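Local coordinates for salicylic acid-binding protein 2 (Nicotiana tabacum, PDB 1XKL) that hydrolyses methyl salicylate to salicylic acid and methanol, a step in the signalling that activates systemic acquired resistance in plants, at residues A[146-158]-A[169-181]. Residues are numbered along the deposited sequence; the frame is centred on the assembly and turned at random.
With STH (2-amino-4H-1,3-benzoxathiin-4-ol), chain E.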
loop_
_atom_site.group_PDB
_atom_site.type_symbol
_atom_site.label_atom_id
_atom_site.label_comp_id
_atom_site.label_asym_id
_atom_site.label_seq_id
_atom_site.Cartn_x
_atom_site.Cartn_y
_atom_site.Cartn_z
ATOM N N LEU A 146 23.542 14.569 8.165
ATOM C CA LEU A 146 22.869 15.175 7.016
ATOM C C LEU A 146 21.383 15.266 7.335
ATOM O O LEU A 146 20.799 14.322 7.863
ATOM C CB LEU A 146 23.086 14.341 5.752
ATOM C CG LEU A 146 24.517 14.280 5.205
ATOM C CD1 LEU A 146 24.580 13.268 4.075
ATOM C CD2 LEU A 146 24.953 15.654 4.720
ATOM N N THR A 147 20.775 16.407 7.018
ATOM C CA THR A 147 19.361 16.626 7.300
ATOM C C THR A 147 18.593 17.060 6.051
ATOM O O THR A 147 19.080 17.879 5.275
ATOM C CB THR A 147 19.191 17.718 8.389
ATOM O OG1 THR A 147 19.856 17.303 9.587
ATOM C CG2 THR A 147 17.718 17.957 8.691
ATOM N N SER A 148 17.399 16.507 5.860
ATOM C CA SER A 148 16.576 16.869 4.711
ATOM C C SER A 148 15.454 17.786 5.179
ATOM O O SER A 148 15.013 17.700 6.329
ATOM C CB SER A 148 15.987 15.615 4.039
ATOM O OG SER A 148 15.102 14.922 4.903
HETATM N N MSE A 149 15.011 18.676 4.295
HETATM C CA MSE A 149 13.938 19.614 4.607
HETATM C C MSE A 149 12.815 19.435 3.589
HETATM O O MSE A 149 13.062 19.445 2.385
HETATM C CB MSE A 149 14.472 21.052 4.556
HETATM C CG MSE A 149 13.435 22.123 4.840
HETATM SE SE MSE A 149 14.200 23.923 4.806
HETATM C CE MSE A 149 14.748 23.952 2.948
ATOM N N PHE A 150 11.591 19.259 4.072
ATOM C CA PHE A 150 10.450 19.063 3.180
ATOM C C PHE A 150 9.267 19.901 3.622
ATOM O O PHE A 150 8.620 19.602 4.628
ATOM C CB PHE A 150 10.066 17.577 3.145
ATOM C CG PHE A 150 8.957 17.246 2.173
ATOM C CD1 PHE A 150 8.905 17.844 0.921
ATOM C CD2 PHE A 150 7.987 16.305 2.504
ATOM C CE1 PHE A 150 7.901 17.510 0.006
ATOM C CE2 PHE A 150 6.978 15.962 1.596
ATOM C CZ PHE A 150 6.939 16.568 0.348
ATOM N N PHE A 151 8.992 20.967 2.875
ATOM C CA PHE A 151 7.881 21.856 3.198
ATOM C C PHE A 151 6.561 21.090 3.257
ATOM O O PHE A 151 6.310 20.204 2.444
ATOM C CB PHE A 151 7.763 22.979 2.156
ATOM C CG PHE A 151 8.974 23.864 2.067
ATOM C CD1 PHE A 151 9.802 24.046 3.174
ATOM C CD2 PHE A 151 9.269 24.544 0.891
ATOM C CE1 PHE A 151 10.905 24.895 3.109
ATOM C CE2 PHE A 151 10.370 25.396 0.814
ATOM C CZ PHE A 151 11.192 25.571 1.929
ATOM N N GLY A 152 5.732 21.436 4.236
ATOM C CA GLY A 152 4.442 20.795 4.375
ATOM C C GLY A 152 3.392 21.703 3.762
ATOM O O GLY A 152 3.687 22.863 3.462
ATOM N N PRO A 153 2.159 21.216 3.560
ATOM C CA PRO A 153 1.077 22.014 2.972
ATOM C C PRO A 153 0.717 23.293 3.739
ATOM O O PRO A 153 0.443 24.329 3.130
ATOM C CB PRO A 153 -0.084 21.021 2.901
ATOM C CG PRO A 153 0.222 20.047 4.012
ATOM C CD PRO A 153 1.699 19.847 3.853
ATOM N N LYS A 154 0.708 23.210 5.067
ATOM C CA LYS A 154 0.396 24.362 5.914
ATOM C C LYS A 154 1.477 25.425 5.726
ATOM O O LYS A 154 1.181 26.605 5.517
ATOM C CB LYS A 154 0.352 23.945 7.392
ATOM C CG LYS A 154 -0.590 22.785 7.718
ATOM C CD LYS A 154 -2.033 23.156 7.422
ATOM C CE LYS A 154 -2.988 22.005 7.747
ATOM N NZ LYS A 154 -3.007 21.653 9.209
ATOM N N PHE A 155 2.733 24.994 5.792
ATOM C CA PHE A 155 3.861 25.907 5.640
ATOM C C PHE A 155 3.795 26.634 4.310
ATOM O O PHE A 155 4.065 27.835 4.236
ATOM C CB PHE A 155 5.185 25.152 5.750
ATOM C CG PHE A 155 6.403 26.036 5.653
ATOM C CD1 PHE A 155 7.153 26.090 4.484
ATOM C CD2 PHE A 155 6.799 26.816 6.740
ATOM C CE1 PHE A 155 8.292 26.895 4.401
ATOM C CE2 PHE A 155 7.933 27.624 6.668
ATOM C CZ PHE A 155 8.678 27.667 5.497
ATOM N N LEU A 156 3.440 25.910 3.253
ATOM C CA LEU A 156 3.347 26.535 1.943
ATOM C C LEU A 156 2.220 27.557 1.894
ATOM O O LEU A 156 2.404 28.677 1.424
ATOM C CB LEU A 156 3.102 25.485 0.854
ATOM C CG LEU A 156 4.210 24.500 0.517
ATOM C CD1 LEU A 156 3.661 23.474 -0.467
ATOM C CD2 LEU A 156 5.418 25.240 -0.079
ATOM N N ALA A 157 1.051 27.172 2.387
ATOM C CA ALA A 157 -0.114 28.051 2.348
ATOM C C ALA A 157 -0.071 29.287 3.239
ATOM O O ALA A 157 -0.572 30.341 2.854
ATOM C CB ALA A 157 -1.363 27.247 2.659
ATOM N N HIS A 158 0.525 29.153 4.421
ATOM C CA HIS A 158 0.582 30.250 5.378
ATOM C C HIS A 158 1.900 31.009 5.477
ATOM O O HIS A 158 1.941 32.115 6.019
ATOM C CB HIS A 158 0.198 29.735 6.769
ATOM C CG HIS A 158 -1.235 29.323 6.890
ATOM N ND1 HIS A 158 -1.650 28.006 6.816
ATOM C CD2 HIS A 158 -2.357 30.055 7.086
ATOM C CE1 HIS A 158 -2.961 27.950 6.963
ATOM N NE2 HIS A 158 -3.415 29.182 7.128
ATOM N N LEU A 169 -1.127 27.343 -5.178
ATOM C CA LEU A 169 -0.910 26.542 -3.989
ATOM C C LEU A 169 -1.120 25.076 -4.376
ATOM O O LEU A 169 -0.327 24.200 -4.016
ATOM C CB LEU A 169 -1.898 26.948 -2.897
ATOM C CG LEU A 169 -1.962 26.103 -1.620
ATOM C CD1 LEU A 169 -0.613 26.126 -0.897
ATOM C CD2 LEU A 169 -3.066 26.649 -0.724
ATOM N N ALA A 170 -2.187 24.815 -5.129
ATOM C CA ALA A 170 -2.492 23.451 -5.568
ATOM C C ALA A 170 -1.341 22.912 -6.410
ATOM O O ALA A 170 -0.980 21.741 -6.315
ATOM C CB ALA A 170 -3.780 23.436 -6.370
ATOM N N LEU A 171 -0.767 23.780 -7.235
ATOM C CA LEU A 171 0.344 23.398 -8.086
ATOM C C LEU A 171 1.573 23.078 -7.236
ATOM O O LEU A 171 2.179 22.007 -7.378
ATOM C CB LEU A 171 0.645 24.529 -9.070
ATOM C CG LEU A 171 1.803 24.350 -10.053
ATOM C CD1 LEU A 171 1.538 23.180 -10.979
ATOM C CD2 LEU A 171 1.979 25.638 -10.854
ATOM N N ALA A 172 1.935 23.988 -6.335
ATOM C CA ALA A 172 3.103 23.758 -5.483
ATOM C C ALA A 172 2.954 22.486 -4.655
ATOM O O ALA A 172 3.895 21.705 -4.536
ATOM C CB ALA A 172 3.332 24.958 -4.557
ATOM N N SER A 173 1.773 22.274 -4.084
ATOM C CA SER A 173 1.552 21.100 -3.262
ATOM C C SER A 173 1.772 19.784 -3.999
ATOM O O SER A 173 2.211 18.801 -3.403
ATOM C CB SER A 173 0.150 21.127 -2.658
ATOM O OG SER A 173 0.041 22.153 -1.689
ATOM N N SER A 174 1.480 19.753 -5.292
ATOM C CA SER A 174 1.660 18.522 -6.052
ATOM C C SER A 174 3.058 18.382 -6.646
ATOM O O SER A 174 3.366 17.361 -7.251
ATOM C CB SER A 174 0.642 18.445 -7.186
ATOM O OG SER A 174 0.945 19.409 -8.175
ATOM N N LEU A 175 3.910 19.391 -6.481
ATOM C CA LEU A 175 5.249 19.312 -7.057
ATOM C C LEU A 175 6.413 19.450 -6.088
ATOM O O LEU A 175 7.543 19.106 -6.435
ATOM C CB LEU A 175 5.404 20.360 -8.155
ATOM C CG LEU A 175 4.553 20.147 -9.410
ATOM C CD1 LEU A 175 4.671 21.362 -10.330
ATOM C CD2 LEU A 175 5.021 18.889 -10.120
ATOM N N VAL A 176 6.156 19.957 -4.886
ATOM C CA VAL A 176 7.236 20.127 -3.919
ATOM C C VAL A 176 7.900 18.813 -3.549
ATOM O O VAL A 176 7.238 17.794 -3.392
ATOM C CB VAL A 176 6.757 20.809 -2.610
ATOM C CG1 VAL A 176 6.416 22.263 -2.884
ATOM C CG2 VAL A 176 5.573 20.069 -2.020
ATOM N N ARG A 177 9.220 18.843 -3.420
ATOM C CA ARG A 177 9.967 17.657 -3.055
ATOM C C ARG A 177 10.913 17.995 -1.912
ATOM O O ARG A 177 11.191 19.168 -1.645
ATOM C CB ARG A 177 10.766 17.144 -4.257
ATOM C CG ARG A 177 9.911 16.668 -5.438
ATOM C CD ARG A 177 10.790 16.351 -6.639
ATOM N NE ARG A 177 11.703 15.247 -6.356
ATOM C CZ ARG A 177 12.702 14.877 -7.149
ATOM N NH1 ARG A 177 12.930 15.523 -8.282
ATOM N NH2 ARG A 177 13.479 13.858 -6.810
ATOM N N PRO A 178 11.417 16.971 -1.211
ATOM C CA PRO A 178 12.336 17.258 -0.107
ATOM C C PRO A 178 13.674 17.797 -0.595
ATOM O O PRO A 178 14.136 17.435 -1.672
ATOM C CB PRO A 178 12.474 15.905 0.595
ATOM C CG PRO A 178 12.219 14.907 -0.515
ATOM C CD PRO A 178 11.083 15.537 -1.282
ATOM N N SER A 179 14.280 18.699 0.168
ATOM C CA SER A 179 15.589 19.203 -0.217
ATOM C C SER A 179 16.445 19.292 1.044
ATOM O O SER A 179 16.325 18.440 1.928
ATOM C CB SER A 179 15.494 20.560 -0.948
ATOM O OG SER A 179 15.277 21.653 -0.082
ATOM N N SER A 180 17.286 20.312 1.150
ATOM C CA SER A 180 18.160 20.431 2.315
ATOM C C SER A 180 18.763 21.821 2.325
ATOM O O SER A 180 18.826 22.469 1.286
ATOM C CB SER A 180 19.267 19.368 2.208
ATOM O OG SER A 180 20.210 19.443 3.262
ATOM N N LEU A 181 19.173 22.295 3.498
ATOM C CA LEU A 181 19.810 23.605 3.590
ATOM C C LEU A 181 21.308 23.356 3.538
ATOM O O LEU A 181 22.099 24.291 3.464
ATOM C CB LEU A 181 19.448 24.307 4.903
ATOM C CG LEU A 181 17.997 24.753 5.077
ATOM C CD1 LEU A 181 17.812 25.434 6.428
ATOM C CD2 LEU A 181 17.630 25.706 3.951
HETATM C C8 STH E . 14.600 27.905 1.350
HETATM O O8 STH E . 15.814 27.401 1.700
HETATM C C1 STH E . 13.673 28.494 2.359
HETATM C C2 STH E . 12.357 29.023 1.923
HETATM C C3 STH E . 11.473 29.583 2.890
HETATM C C4 STH E . 11.839 29.612 4.272
HETATM C C5 STH E . 13.101 29.098 4.702
HETATM C C6 STH E . 13.996 28.538 3.766
HETATM C C7 STH E . 12.960 28.788 -0.426
HETATM O O2 STH E . 11.966 29.017 0.559
HETATM N N7 STH E . 12.333 28.248 -1.540
HETATM S S7 STH E . 14.231 27.887 -0.005
#
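Met-149 and Ser-179 form a single antiparallel, hydrogen-bonded bridge in the lid region of this alpha/beta hydrolase. Both backbone bonds are short and nearly straight. Ser-179 N donates to Met-149 O at 2.6 Å, and Met-149 N donates to Ser-179 O in return. The bridge joins residues 178-180 to strand 147-150, whose other neighbour is strand 135-138. Next along, Ser-180 OG donates to Thr-147 O at 2.8 Å, almost on the line of the carbonyl bond; it also accepts a hydrogen bond from Phe-182 N.

Two side chains at or beside the bridge reach the ligand. Met-149, a selenomethionine, is extended through SE and then bends at chi3 (63°), which turns CE onto Leu-181 CD2. Met-149 CE lies 3.8 Å from O8 of the bound benzoxathiin. Leu-181 CD2 lies 3.4 Å from the same ligand O8. Phe-151 and Phe-155 extend the pocket wall: Phe-151 CZ approaches ligand C2, and the edge of the Phe-155 ring meets C4.

Phe-150 takes another course. Its CG is anti to the backbone N (chi1 -176°), and the ring runs alongside Pro-178. Pro-178 CD makes an off-centre CH-pi contact, 4.3 Å from the centroid of the Phe-150 ring. Val-176 O lies at the ring edge.

Farther on, helices 153-158 and 169-175 cross at 147° between their N-to-C directions, the axes of these short segments coming within 10.3 Å. Leu-156 and Val-176 meet tip to tip through CD1 and CG1. The methyl of Ala-157 sits against both branches of Leu-169, with CB 3.8 Å from CD1 and from CD2.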